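Local coordinates for protein cytochrome C-552 (Thiobacillus ferrooxidans, PDB 1H1O) that carries electrons in the periplasm as a diheme, high-potential c-type cytochrome of the c4 family, at residues V18-T23 and I62-V67; G24-T27 and P33-A36; A45-Y50 and A74-L79. One frame throughout, in Å; residues are numbered along the deposited sequence.

Contact 1 of 3, residues V18-T23 and I62-V67; sequences VCHGMT and IYMWPV. With HEM (protoporphyrin IX containing Fe), chain D.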
loop_
_atom_site.group_PDB
_atom_site.type_symbol
_atom_site.label_atom_id
_atom_site.label_comp_id
_atom_site.label_asym_id
_atom_site.label_seq_id
_atom_site.Cartn_x
_atom_site.Cartn_y
_atom_site.Cartn_z
ATOM N N VAL A 18 10.684 11.438 -7.963
ATOM C CA VAL A 18 10.439 11.466 -9.397
ATOM C C VAL A 18 9.191 10.614 -9.602
ATOM O O VAL A 18 8.255 11.002 -10.296
ATOM C CB VAL A 18 11.588 10.841 -10.199
ATOM C CG1 VAL A 18 11.194 10.747 -11.652
ATOM C CG2 VAL A 18 12.845 11.667 -10.047
ATOM N N CYS A 19 9.168 9.456 -8.958
ATOM C CA CYS A 19 8.029 8.558 -9.092
ATOM C C CYS A 19 6.948 8.698 -8.046
ATOM O O CYS A 19 5.765 8.711 -8.391
ATOM C CB CYS A 19 8.506 7.124 -9.098
ATOM S SG CYS A 19 9.662 6.881 -10.391
ATOM N N HIS A 20 7.352 8.788 -6.779
ATOM C CA HIS A 20 6.396 8.891 -5.677
ATOM C C HIS A 20 5.776 10.259 -5.542
ATOM O O HIS A 20 5.033 10.535 -4.597
ATOM C CB HIS A 20 7.057 8.481 -4.367
ATOM C CG HIS A 20 7.375 7.024 -4.302
ATOM N ND1 HIS A 20 6.408 6.063 -4.097
ATOM C CD2 HIS A 20 8.537 6.357 -4.494
ATOM C CE1 HIS A 20 6.961 4.865 -4.167
ATOM N NE2 HIS A 20 8.253 5.015 -4.409
ATOM N N GLY A 21 6.076 11.121 -6.500
ATOM C CA GLY A 21 5.494 12.436 -6.463
ATOM C C GLY A 21 6.046 13.277 -5.345
ATOM O O GLY A 21 6.950 12.876 -4.610
ATOM N N MET A 22 5.455 14.450 -5.212
ATOM C CA MET A 22 5.882 15.424 -4.238
ATOM C C MET A 22 4.655 16.129 -3.685
ATOM O O MET A 22 3.576 16.045 -4.262
ATOM C CB MET A 22 6.814 16.383 -4.969
ATOM C CG MET A 22 7.208 17.643 -4.278
ATOM S SD MET A 22 8.025 18.612 -5.555
ATOM C CE MET A 22 6.576 19.152 -6.517
ATOM N N THR A 23 4.831 16.816 -2.563
ATOM C CA THR A 23 3.744 17.535 -1.910
ATOM C C THR A 23 2.626 18.012 -2.840
ATOM O O THR A 23 1.449 17.894 -2.498
ATOM C CB THR A 23 4.284 18.747 -1.120
ATOM O OG1 THR A 23 5.100 18.282 -0.037
ATOM C CG2 THR A 23 3.132 19.588 -0.565
ATOM N N ILE A 62 10.984 -4.494 -10.806
ATOM C CA ILE A 62 11.269 -3.500 -11.836
ATOM C C ILE A 62 11.563 -2.086 -11.361
ATOM O O ILE A 62 12.552 -1.496 -11.780
ATOM C CB ILE A 62 10.116 -3.416 -12.854
ATOM C CG1 ILE A 62 9.859 -4.797 -13.460
ATOM C CG2 ILE A 62 10.456 -2.412 -13.944
ATOM C CD1 ILE A 62 8.641 -4.836 -14.346
ATOM N N TYR A 63 10.712 -1.543 -10.492
ATOM C CA TYR A 63 10.893 -0.171 -10.038
ATOM C C TYR A 63 11.479 0.079 -8.657
ATOM O O TYR A 63 11.723 1.232 -8.301
ATOM C CB TYR A 63 9.570 0.583 -10.133
ATOM C CG TYR A 63 8.945 0.546 -11.495
ATOM C CD1 TYR A 63 7.924 -0.346 -11.780
ATOM C CD2 TYR A 63 9.383 1.403 -12.510
ATOM C CE1 TYR A 63 7.342 -0.393 -13.041
ATOM C CE2 TYR A 63 8.809 1.368 -13.778
ATOM C CZ TYR A 63 7.789 0.465 -14.037
ATOM O OH TYR A 63 7.206 0.413 -15.282
ATOM N N MET A 64 11.701 -0.967 -7.867
ATOM C CA MET A 64 12.256 -0.742 -6.541
ATOM C C MET A 64 13.535 -1.490 -6.221
ATOM O O MET A 64 14.328 -1.018 -5.400
ATOM C CB MET A 64 11.214 -1.048 -5.464
ATOM C CG MET A 64 10.153 0.020 -5.333
ATOM S SD MET A 64 10.829 1.621 -4.858
ATOM C CE MET A 64 11.836 1.209 -3.449
ATOM N N TRP A 65 13.750 -2.650 -6.829
ATOM C CA TRP A 65 14.981 -3.375 -6.525
ATOM C C TRP A 65 16.168 -2.504 -6.866
ATOM O O TRP A 65 17.129 -2.428 -6.106
ATOM C CB TRP A 65 15.075 -4.680 -7.308
ATOM C CG TRP A 65 14.200 -5.745 -6.776
ATOM C CD1 TRP A 65 13.200 -5.603 -5.854
ATOM C CD2 TRP A 65 14.199 -7.118 -7.168
ATOM N NE1 TRP A 65 12.574 -6.806 -5.654
ATOM C CE2 TRP A 65 13.166 -7.754 -6.449
ATOM C CE3 TRP A 65 14.972 -7.876 -8.061
ATOM C CZ2 TRP A 65 12.878 -9.115 -6.593
ATOM C CZ3 TRP A 65 14.689 -9.231 -8.204
ATOM C CH2 TRP A 65 13.650 -9.835 -7.474
ATOM N N PRO A 66 16.112 -1.829 -8.020
ATOM C CA PRO A 66 17.224 -0.969 -8.416
ATOM C C PRO A 66 17.546 0.094 -7.380
ATOM O O PRO A 66 18.635 0.110 -6.812
ATOM C CB PRO A 66 16.741 -0.381 -9.737
ATOM C CG PRO A 66 15.951 -1.521 -10.321
ATOM C CD PRO A 66 15.151 -1.985 -9.128
ATOM N N VAL A 67 16.593 0.974 -7.118
ATOM C CA VAL A 67 16.831 2.031 -6.156
ATOM C C VAL A 67 17.115 1.521 -4.741
ATOM O O VAL A 67 17.895 2.131 -4.008
ATOM C CB VAL A 67 15.650 3.023 -6.117
ATOM C CG1 VAL A 67 14.560 2.516 -5.181
ATOM C CG2 VAL A 67 16.155 4.406 -5.702
HETATM C CHA HEM D . 6.876 1.173 -3.833
HETATM C CHB HEM D . 10.124 3.598 -1.262
HETATM C CHC HEM D . 12.003 5.333 -5.347
HETATM C CHD HEM D . 8.719 3.026 -7.896
HETATM C C1A HEM D . 7.595 1.677 -2.749
HETATM C C2A HEM D . 7.362 1.355 -1.356
HETATM C C3A HEM D . 8.282 2.047 -0.627
HETATM C C4A HEM D . 9.069 2.784 -1.593
HETATM C CMA HEM D . 8.505 2.083 0.864
HETATM C CAA HEM D . 6.294 0.417 -0.848
HETATM C CBA HEM D . 5.002 1.154 -0.427
HETATM C CGA HEM D . 3.956 0.317 0.029
HETATM O O1A HEM D . 2.828 0.902 0.205
HETATM O O2A HEM D . 4.080 -0.905 0.248
HETATM C C1B HEM D . 10.918 4.281 -2.163
HETATM C C2B HEM D . 12.045 5.087 -1.763
HETATM C C3B HEM D . 12.601 5.559 -2.915
HETATM C C4B HEM D . 11.779 5.060 -4.004
HETATM C CMB HEM D . 12.468 5.289 -0.319
HETATM C CAB HEM D . 13.825 6.417 -3.107
HETATM C CBB HEM D . 15.149 5.787 -2.592
HETATM C C1C HEM D . 11.273 4.873 -6.400
HETATM C C2C HEM D . 11.544 5.173 -7.785
HETATM C C3C HEM D . 10.602 4.498 -8.493
HETATM C C4C HEM D . 9.779 3.822 -7.556
HETATM C CMC HEM D . 12.676 6.056 -8.235
HETATM C CAC HEM D . 10.396 4.411 -10.014
HETATM C CBC HEM D . 11.649 3.900 -10.786
HETATM C C1D HEM D . 7.915 2.317 -7.015
HETATM C C2D HEM D . 6.829 1.457 -7.444
HETATM C C3D HEM D . 6.340 0.924 -6.309
HETATM C C4D HEM D . 7.097 1.481 -5.189
HETATM C CMD HEM D . 6.429 1.242 -8.884
HETATM C CAD HEM D . 5.252 -0.080 -6.133
HETATM C CBD HEM D . 5.959 -1.478 -6.537
HETATM C CGD HEM D . 5.389 -2.653 -6.027
HETATM O O1D HEM D . 4.205 -2.918 -6.311
HETATM O O2D HEM D . 6.058 -3.467 -5.328
HETATM N NA HEM D . 8.631 2.545 -2.879
HETATM N NB HEM D . 10.757 4.268 -3.536
HETATM N NC HEM D . 10.176 4.039 -6.279
HETATM N ND HEM D . 8.057 2.321 -5.652
HETATM FE FE HEM D . 9.385 3.317 -4.599
#

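Contact 2 of 3, residues G24-T27 and P33-A36; sequences GRDT and PRLA. With HEM (protoporphyrin IX containing Fe), chain D.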
loop_
_atom_site.group_PDB
_atom_site.type_symbol
_atom_site.label_atom_id
_atom_site.label_comp_id
_atom_site.label_asym_id
_atom_site.label_seq_id
_atom_site.Cartn_x
_atom_site.Cartn_y
_atom_site.Cartn_z
ATOM N N GLY A 24 2.984 18.543 -4.006
ATOM C CA GLY A 24 1.972 19.021 -4.937
ATOM C C GLY A 24 1.683 18.101 -6.116
ATOM O O GLY A 24 0.740 18.323 -6.875
ATOM N N ARG A 25 2.489 17.060 -6.281
ATOM C CA ARG A 25 2.284 16.129 -7.385
ATOM C C ARG A 25 2.121 14.685 -6.904
ATOM O O ARG A 25 2.937 14.178 -6.140
ATOM C CB ARG A 25 3.455 16.215 -8.370
ATOM C CG ARG A 25 3.242 15.411 -9.642
ATOM C CD ARG A 25 4.419 15.522 -10.604
ATOM N NE ARG A 25 5.545 14.682 -10.215
ATOM C CZ ARG A 25 6.379 14.944 -9.212
ATOM N NH1 ARG A 25 6.229 16.039 -8.478
ATOM N NH2 ARG A 25 7.365 14.103 -8.943
ATOM N N ASP A 26 1.061 14.029 -7.364
ATOM C CA ASP A 26 0.776 12.645 -6.994
ATOM C C ASP A 26 1.949 11.770 -7.466
ATOM O O ASP A 26 2.975 12.290 -7.912
ATOM C CB ASP A 26 -0.532 12.209 -7.667
ATOM C CG ASP A 26 -1.173 10.995 -6.996
ATOM O OD1 ASP A 26 -0.634 10.521 -5.977
ATOM O OD2 ASP A 26 -2.218 10.523 -7.492
ATOM N N THR A 27 1.807 10.451 -7.368
ATOM C CA THR A 27 2.867 9.544 -7.812
ATOM C C THR A 27 2.766 9.495 -9.334
ATOM O O THR A 27 1.727 9.830 -9.883
ATOM C CB THR A 27 2.646 8.130 -7.285
ATOM O OG1 THR A 27 1.507 7.570 -7.941
ATOM C CG2 THR A 27 2.411 8.146 -5.788
ATOM N N PRO A 33 2.710 3.673 -5.260
ATOM C CA PRO A 33 1.983 4.074 -4.060
ATOM C C PRO A 33 2.456 5.371 -3.470
ATOM O O PRO A 33 3.632 5.745 -3.591
ATOM C CB PRO A 33 2.230 2.913 -3.117
ATOM C CG PRO A 33 3.657 2.580 -3.420
ATOM C CD PRO A 33 3.704 2.638 -4.948
ATOM N N ARG A 34 1.517 6.059 -2.837
ATOM C CA ARG A 34 1.818 7.292 -2.145
ATOM C C ARG A 34 2.551 6.802 -0.904
ATOM O O ARG A 34 2.295 5.699 -0.423
ATOM C CB ARG A 34 0.517 8.011 -1.788
ATOM C CG ARG A 34 -0.227 8.446 -3.044
ATOM C CD ARG A 34 -1.552 9.093 -2.744
ATOM N NE ARG A 34 -2.209 9.477 -3.989
ATOM C CZ ARG A 34 -3.454 9.145 -4.307
ATOM N NH1 ARG A 34 -4.177 8.413 -3.466
ATOM N NH2 ARG A 34 -3.978 9.556 -5.454
ATOM N N LEU A 35 3.469 7.608 -0.395
ATOM C CA LEU A 35 4.253 7.220 0.768
ATOM C C LEU A 35 4.018 8.098 1.978
ATOM O O LEU A 35 4.325 7.697 3.103
ATOM C CB LEU A 35 5.737 7.254 0.418
ATOM C CG LEU A 35 6.101 6.438 -0.819
ATOM C CD1 LEU A 35 7.618 6.496 -1.041
ATOM C CD2 LEU A 35 5.622 5.008 -0.626
ATOM N N ALA A 36 3.501 9.299 1.736
ATOM C CA ALA A 36 3.230 10.259 2.798
ATOM C C ALA A 36 2.432 9.666 3.972
ATOM O O ALA A 36 1.344 9.113 3.793
ATOM C CB ALA A 36 2.490 11.463 2.225
HETATM C CHA HEM D . 6.876 1.173 -3.833
HETATM C CHB HEM D . 10.124 3.598 -1.262
HETATM C CHC HEM D . 12.003 5.333 -5.347
HETATM C CHD HEM D . 8.719 3.026 -7.896
HETATM C C1A HEM D . 7.595 1.677 -2.749
HETATM C C2A HEM D . 7.362 1.355 -1.356
HETATM C C3A HEM D . 8.282 2.047 -0.627
HETATM C C4A HEM D . 9.069 2.784 -1.593
HETATM C CMA HEM D . 8.505 2.083 0.864
HETATM C CAA HEM D . 6.294 0.417 -0.848
HETATM C CBA HEM D . 5.002 1.154 -0.427
HETATM C CGA HEM D . 3.956 0.317 0.029
HETATM O O1A HEM D . 2.828 0.902 0.205
HETATM O O2A HEM D . 4.080 -0.905 0.248
HETATM C C1B HEM D . 10.918 4.281 -2.163
HETATM C C2B HEM D . 12.045 5.087 -1.763
HETATM C C3B HEM D . 12.601 5.559 -2.915
HETATM C C4B HEM D . 11.779 5.060 -4.004
HETATM C CMB HEM D . 12.468 5.289 -0.319
HETATM C CAB HEM D . 13.825 6.417 -3.107
HETATM C CBB HEM D . 15.149 5.787 -2.592
HETATM C C1C HEM D . 11.273 4.873 -6.400
HETATM C C2C HEM D . 11.544 5.173 -7.785
HETATM C C3C HEM D . 10.602 4.498 -8.493
HETATM C C4C HEM D . 9.779 3.822 -7.556
HETATM C CMC HEM D . 12.676 6.056 -8.235
HETATM C CAC HEM D . 10.396 4.411 -10.014
HETATM C CBC HEM D . 11.649 3.900 -10.786
HETATM C C1D HEM D . 7.915 2.317 -7.015
HETATM C C2D HEM D . 6.829 1.457 -7.444
HETATM C C3D HEM D . 6.340 0.924 -6.309
HETATM C C4D HEM D . 7.097 1.481 -5.189
HETATM C CMD HEM D . 6.429 1.242 -8.884
HETATM C CAD HEM D . 5.252 -0.080 -6.133
HETATM C CBD HEM D . 5.959 -1.478 -6.537
HETATM C CGD HEM D . 5.389 -2.653 -6.027
HETATM O O1D HEM D . 4.205 -2.918 -6.311
HETATM O O2D HEM D . 6.058 -3.467 -5.328
HETATM N NA HEM D . 8.631 2.545 -2.879
HETATM N NB HEM D . 10.757 4.268 -3.536
HETATM N NC HEM D . 10.176 4.039 -6.279
HETATM N ND HEM D . 8.057 2.321 -5.652
HETATM FE FE HEM D . 9.385 3.317 -4.599
#

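Contact 3 of 3, residues A45-Y50 and A74-L79; sequences AQLKAY and AKITAL. With HEM (protoporphyrin IX containing Fe), chain D.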
loop_
_atom_site.group_PDB
_atom_site.type_symbol
_atom_site.label_atom_id
_atom_site.label_comp_id
_atom_site.label_asym_id
_atom_site.label_seq_id
_atom_site.Cartn_x
_atom_site.Cartn_y
_atom_site.Cartn_z
ATOM N N ALA A 45 10.324 -1.799 6.486
ATOM C CA ALA A 45 10.220 -3.209 6.120
ATOM C C ALA A 45 10.214 -3.364 4.602
ATOM O O ALA A 45 10.928 -4.206 4.061
ATOM C CB ALA A 45 8.959 -3.818 6.708
ATOM N N GLN A 46 9.420 -2.547 3.913
ATOM C CA GLN A 46 9.357 -2.641 2.460
ATOM C C GLN A 46 10.705 -2.373 1.815
ATOM O O GLN A 46 11.196 -3.177 1.031
ATOM C CB GLN A 46 8.311 -1.685 1.898
ATOM C CG GLN A 46 6.912 -1.996 2.371
ATOM C CD GLN A 46 6.661 -3.486 2.517
ATOM O OE1 GLN A 46 6.354 -3.970 3.613
ATOM N NE2 GLN A 46 6.799 -4.224 1.419
ATOM N N LEU A 47 11.320 -1.250 2.157
ATOM C CA LEU A 47 12.619 -0.920 1.590
ATOM C C LEU A 47 13.645 -2.023 1.808
ATOM O O LEU A 47 14.445 -2.310 0.917
ATOM C CB LEU A 47 13.130 0.394 2.166
ATOM C CG LEU A 47 12.390 1.607 1.603
ATOM C CD1 LEU A 47 12.790 2.839 2.400
ATOM C CD2 LEU A 47 12.694 1.767 0.101
ATOM N N LYS A 48 13.625 -2.652 2.979
ATOM C CA LYS A 48 14.566 -3.731 3.249
ATOM C C LYS A 48 14.187 -4.962 2.428
ATOM O O LYS A 48 15.051 -5.697 1.957
ATOM C CB LYS A 48 14.581 -4.082 4.742
ATOM C CG LYS A 48 15.244 -3.037 5.633
ATOM C CD LYS A 48 15.457 -3.591 7.042
ATOM C CE LYS A 48 16.313 -2.663 7.906
ATOM N NZ LYS A 48 16.416 -3.173 9.314
ATOM N N ALA A 49 12.888 -5.174 2.252
ATOM C CA ALA A 49 12.396 -6.308 1.477
ATOM C C ALA A 49 12.819 -6.164 0.019
ATOM O O ALA A 49 13.206 -7.138 -0.626
ATOM C CB ALA A 49 10.864 -6.397 1.572
ATOM N N TYR A 50 12.720 -4.946 -0.495
ATOM C CA TYR A 50 13.112 -4.680 -1.871
ATOM C C TYR A 50 14.607 -4.893 -1.992
ATOM O O TYR A 50 15.090 -5.503 -2.947
ATOM C CB TYR A 50 12.775 -3.242 -2.261
ATOM C CG TYR A 50 11.305 -3.024 -2.493
ATOM C CD1 TYR A 50 10.566 -3.930 -3.250
ATOM C CD2 TYR A 50 10.658 -1.890 -2.003
ATOM C CE1 TYR A 50 9.234 -3.713 -3.517
ATOM C CE2 TYR A 50 9.303 -1.666 -2.270
ATOM C CZ TYR A 50 8.608 -2.585 -3.028
ATOM O OH TYR A 50 7.283 -2.378 -3.328
ATOM N N ALA A 74 20.903 2.941 7.331
ATOM C CA ALA A 74 20.741 4.334 7.720
ATOM C C ALA A 74 19.789 5.118 6.829
ATOM O O ALA A 74 18.939 5.862 7.324
ATOM C CB ALA A 74 22.094 5.020 7.755
ATOM N N LYS A 75 19.938 4.972 5.516
ATOM C CA LYS A 75 19.068 5.686 4.587
ATOM C C LYS A 75 17.666 5.124 4.639
ATOM O O LYS A 75 16.689 5.875 4.660
ATOM C CB LYS A 75 19.605 5.601 3.156
ATOM C CG LYS A 75 20.100 6.934 2.601
ATOM C CD LYS A 75 21.414 7.386 3.252
ATOM C CE LYS A 75 21.246 7.880 4.691
ATOM N NZ LYS A 75 22.574 8.099 5.339
ATOM N N ILE A 76 17.564 3.800 4.653
ATOM C CA ILE A 76 16.253 3.173 4.722
ATOM C C ILE A 76 15.496 3.823 5.862
ATOM O O ILE A 76 14.394 4.325 5.680
ATOM C CB ILE A 76 16.370 1.661 4.958
ATOM C CG1 ILE A 76 16.832 0.993 3.661
ATOM C CG2 ILE A 76 15.033 1.088 5.421
ATOM C CD1 ILE A 76 17.003 -0.502 3.757
ATOM N N THR A 77 16.112 3.850 7.034
ATOM C CA THR A 77 15.480 4.457 8.198
ATOM C C THR A 77 15.233 5.949 8.005
ATOM O O THR A 77 14.186 6.478 8.385
ATOM C CB THR A 77 16.349 4.262 9.445
ATOM O OG1 THR A 77 16.527 2.857 9.678
ATOM C CG2 THR A 77 15.689 4.917 10.667
ATOM N N ALA A 78 16.208 6.630 7.417
ATOM C CA ALA A 78 16.082 8.063 7.189
ATOM C C ALA A 78 14.874 8.338 6.306
ATOM O O ALA A 78 14.043 9.197 6.603
ATOM C CB ALA A 78 17.353 8.599 6.532
ATOM N N LEU A 79 14.793 7.596 5.213
ATOM C CA LEU A 79 13.700 7.746 4.269
ATOM C C LEU A 79 12.374 7.381 4.910
ATOM O O LEU A 79 11.395 8.130 4.811
ATOM C CB LEU A 79 13.951 6.861 3.052
ATOM C CG LEU A 79 15.169 7.283 2.229
ATOM C CD1 LEU A 79 15.432 6.277 1.128
ATOM C CD2 LEU A 79 14.909 8.670 1.656
HETATM C CHA HEM D . 6.876 1.173 -3.833
HETATM C CHB HEM D . 10.124 3.598 -1.262
HETATM C CHC HEM D . 12.003 5.333 -5.347
HETATM C CHD HEM D . 8.719 3.026 -7.896
HETATM C C1A HEM D . 7.595 1.677 -2.749
HETATM C C2A HEM D . 7.362 1.355 -1.356
HETATM C C3A HEM D . 8.282 2.047 -0.627
HETATM C C4A HEM D . 9.069 2.784 -1.593
HETATM C CMA HEM D . 8.505 2.083 0.864
HETATM C CAA HEM D . 6.294 0.417 -0.848
HETATM C CBA HEM D . 5.002 1.154 -0.427
HETATM C CGA HEM D . 3.956 0.317 0.029
HETATM O O1A HEM D . 2.828 0.902 0.205
HETATM O O2A HEM D . 4.080 -0.905 0.248
HETATM C C1B HEM D . 10.918 4.281 -2.163
HETATM C C2B HEM D . 12.045 5.087 -1.763
HETATM C C3B HEM D . 12.601 5.559 -2.915
HETATM C C4B HEM D . 11.779 5.060 -4.004
HETATM C CMB HEM D . 12.468 5.289 -0.319
HETATM C CAB HEM D . 13.825 6.417 -3.107
HETATM C CBB HEM D . 15.149 5.787 -2.592
HETATM C C1C HEM D . 11.273 4.873 -6.400
HETATM C C2C HEM D . 11.544 5.173 -7.785
HETATM C C3C HEM D . 10.602 4.498 -8.493
HETATM C C4C HEM D . 9.779 3.822 -7.556
HETATM C CMC HEM D . 12.676 6.056 -8.235
HETATM C CAC HEM D . 10.396 4.411 -10.014
HETATM C CBC HEM D . 11.649 3.900 -10.786
HETATM C C1D HEM D . 7.915 2.317 -7.015
HETATM C C2D HEM D . 6.829 1.457 -7.444
HETATM C C3D HEM D . 6.340 0.924 -6.309
HETATM C C4D HEM D . 7.097 1.481 -5.189
HETATM C CMD HEM D . 6.429 1.242 -8.884
HETATM C CAD HEM D . 5.252 -0.080 -6.133
HETATM C CBD HEM D . 5.959 -1.478 -6.537
HETATM C CGD HEM D . 5.389 -2.653 -6.027
HETATM O O1D HEM D . 4.205 -2.918 -6.311
HETATM O O2D HEM D . 6.058 -3.467 -5.328
HETATM N NA HEM D . 8.631 2.545 -2.879
HETATM N NB HEM D . 10.757 4.268 -3.536
HETATM N NC HEM D . 10.176 4.039 -6.279
HETATM N ND HEM D . 8.057 2.321 -5.652
HETATM FE FE HEM D . 9.385 3.317 -4.599
#

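Contact 1 of 3, residues V18-T23 and I62-V67
His-20 and Met-64 meet across the iron of a heme c, the His/Met axial pair of a class I cytochrome c domain. Cys-19 and His-20 are the last two residues of the CXXCH motif that begins at Cys-16. The imidazole comes in end-on, with His-20 NE2 2.0 Å from the heme FE, and the thioether closes the other side with Met-64 SD 2.2 Å from the same iron. Between themselves the two ligands barely touch: Met-64 SD lies 5.4 Å from the centroid of the His-20 ring, 89° off the ring normal, squarely at the imidazole edge. The far nitrogen of His-20, ND1, is hydrogen-bonded to the carbonyl O of Pro-33, which fixes the ring's rotation and would probably make it a more electron-rich ligand. The Met-64 chain bends at both chi2 and chi3, folding CG back over the pyrrole that carries ND while CE reaches over the one that carries NB. Tyr-63 packs its CB against the heme rim, and its ring meets the methyl CMD obliquely. Farther round the rim, Val-67 CG2 touches the heme vinyl-derived carbon CBB at 3.5 Å.

Contact 2 of 3, residues G24-T27 and P33-A36
Arg-34 grips the carboxylate of Asp-26 side-on with two nitrogens, a bidentate salt bridge that ties together two stretches of the irregular loop following the CXXCH helix in this cytochrome c domain. Arg-34 NE donates to Asp-26 OD1 at 2.7 Å with an N-H...O angle of 163°, and Arg-34 NH2 donates to Asp-26 OD2 at 2.9 Å. Both oxygens are met on their syn side, though the donors stand some 30° out of the carboxylate plane; the oxygens, by contrast, lie close to the guanidinium plane, and the two flat groups are turned only 19° apart. The arginine reaches this far because its chain runs extended from CG to NE. Asp-26 OD1 also takes a weak bond from the backbone N of Thr-27, which helps to steady the carboxylate.

The remaining guanidinium nitrogen, Arg-34 NH1, bonds to the carbonyl of Gly-138, and Gln-139 accepts from the Arg-34 backbone N, so the same arginine also joins this loop to the second cytochrome c half of the chain. Thr-27 makes a similar link: its OG1 is hydrogen-bonded to Arg-140 and to the carbonyls of Tyr-29 and Val-32 in the intervening loop.

Beneath the salt bridge the contacts are van der Waals ones. The methyl of Thr-27 packs on segment 33-36, with CG2 3.5 Å from the carbonyl oxygen Pro-33 O and 3.8 Å from Arg-34 CG, against the aliphatic root of the arginine. Beyond it lies the heme. Leu-35 sets both its methyls over the porphyrin, CD1 reaching the meso carbon CHB at 3.8 Å, while the ring of Pro-33 leans on the propionate-bearing side, its CD 3.3 Å from heme CAD.

Contact 3 of 3, residues A45-Y50 and A74-L79
Two helices of the N-terminal cytochrome c domain, 40-51 and 73-85, pack here beside the heme, their local axes 9.6 Å apart and running roughly antiparallel at 144°. Leu-47 and Ile-76 carry the meeting: both CA-CB bonds point toward the opposite helix, and Leu-47 CB rests on Ile-76 CG2 at 3.8 Å. Ile-76 sends its longer branch onward, CD1 reaching Lys-48 CG at 3.6 Å, where the two side chains cross at about a right angle; the lysine contributes only its aliphatic root, its chain then running out extended. In Leu-47, CG lies anti to the carbonyl carbon (chi1 -74°), which turns both methyls to the heme rim: CD2 lies 3.4 Å from heme CHB, and CD1 sits between heme CMB and Leu-79 CB, 4.2 Å from the latter. Leu-79 closes in on the same rim, with CD1 3.4 Å from the heme methyl CMB. An alanine at Leu-47 would probably open a gap between helix 40-51 and the heme edge at CHB, and leave Leu-79 CB without the methyl that packs on it. One turn along, Tyr-50 lays its ring edge toward heme C2A, and its OH appears to donate a hydrogen bond to the propionate oxygen O2D, though the exact place of that hydroxyl is less certain. Hydrocarbon thus joins the helices and lines the porphyrin edge, while the Tyr-50 hydroxyl turns to a propionate, an apolar setting consistent with a high-potential heme.

How the contacts relate
All three contacts lie in the N-terminal cytochrome c domain and touch one heme. Along the chain, contact 2 falls wholly between the two segments of contact 1, whereas the segments of contacts 1 and 3 alternate, and contact 2 ends before contact 3 begins. The centres of contacts 1 and 2 are about 10 Å apart, those of 1 and 3 about 13 Å; both pairs touch, through His-20 with Leu-35 and through Met-64 with Leu-47 and Tyr-50. Contacts 2 and 3, about 17 Å apart between centres, do not meet directly. Loop 24-36 therefore backs the histidine side of the iron and helix 40-51 the methionine side, while contact 2 also faces the second heme domain.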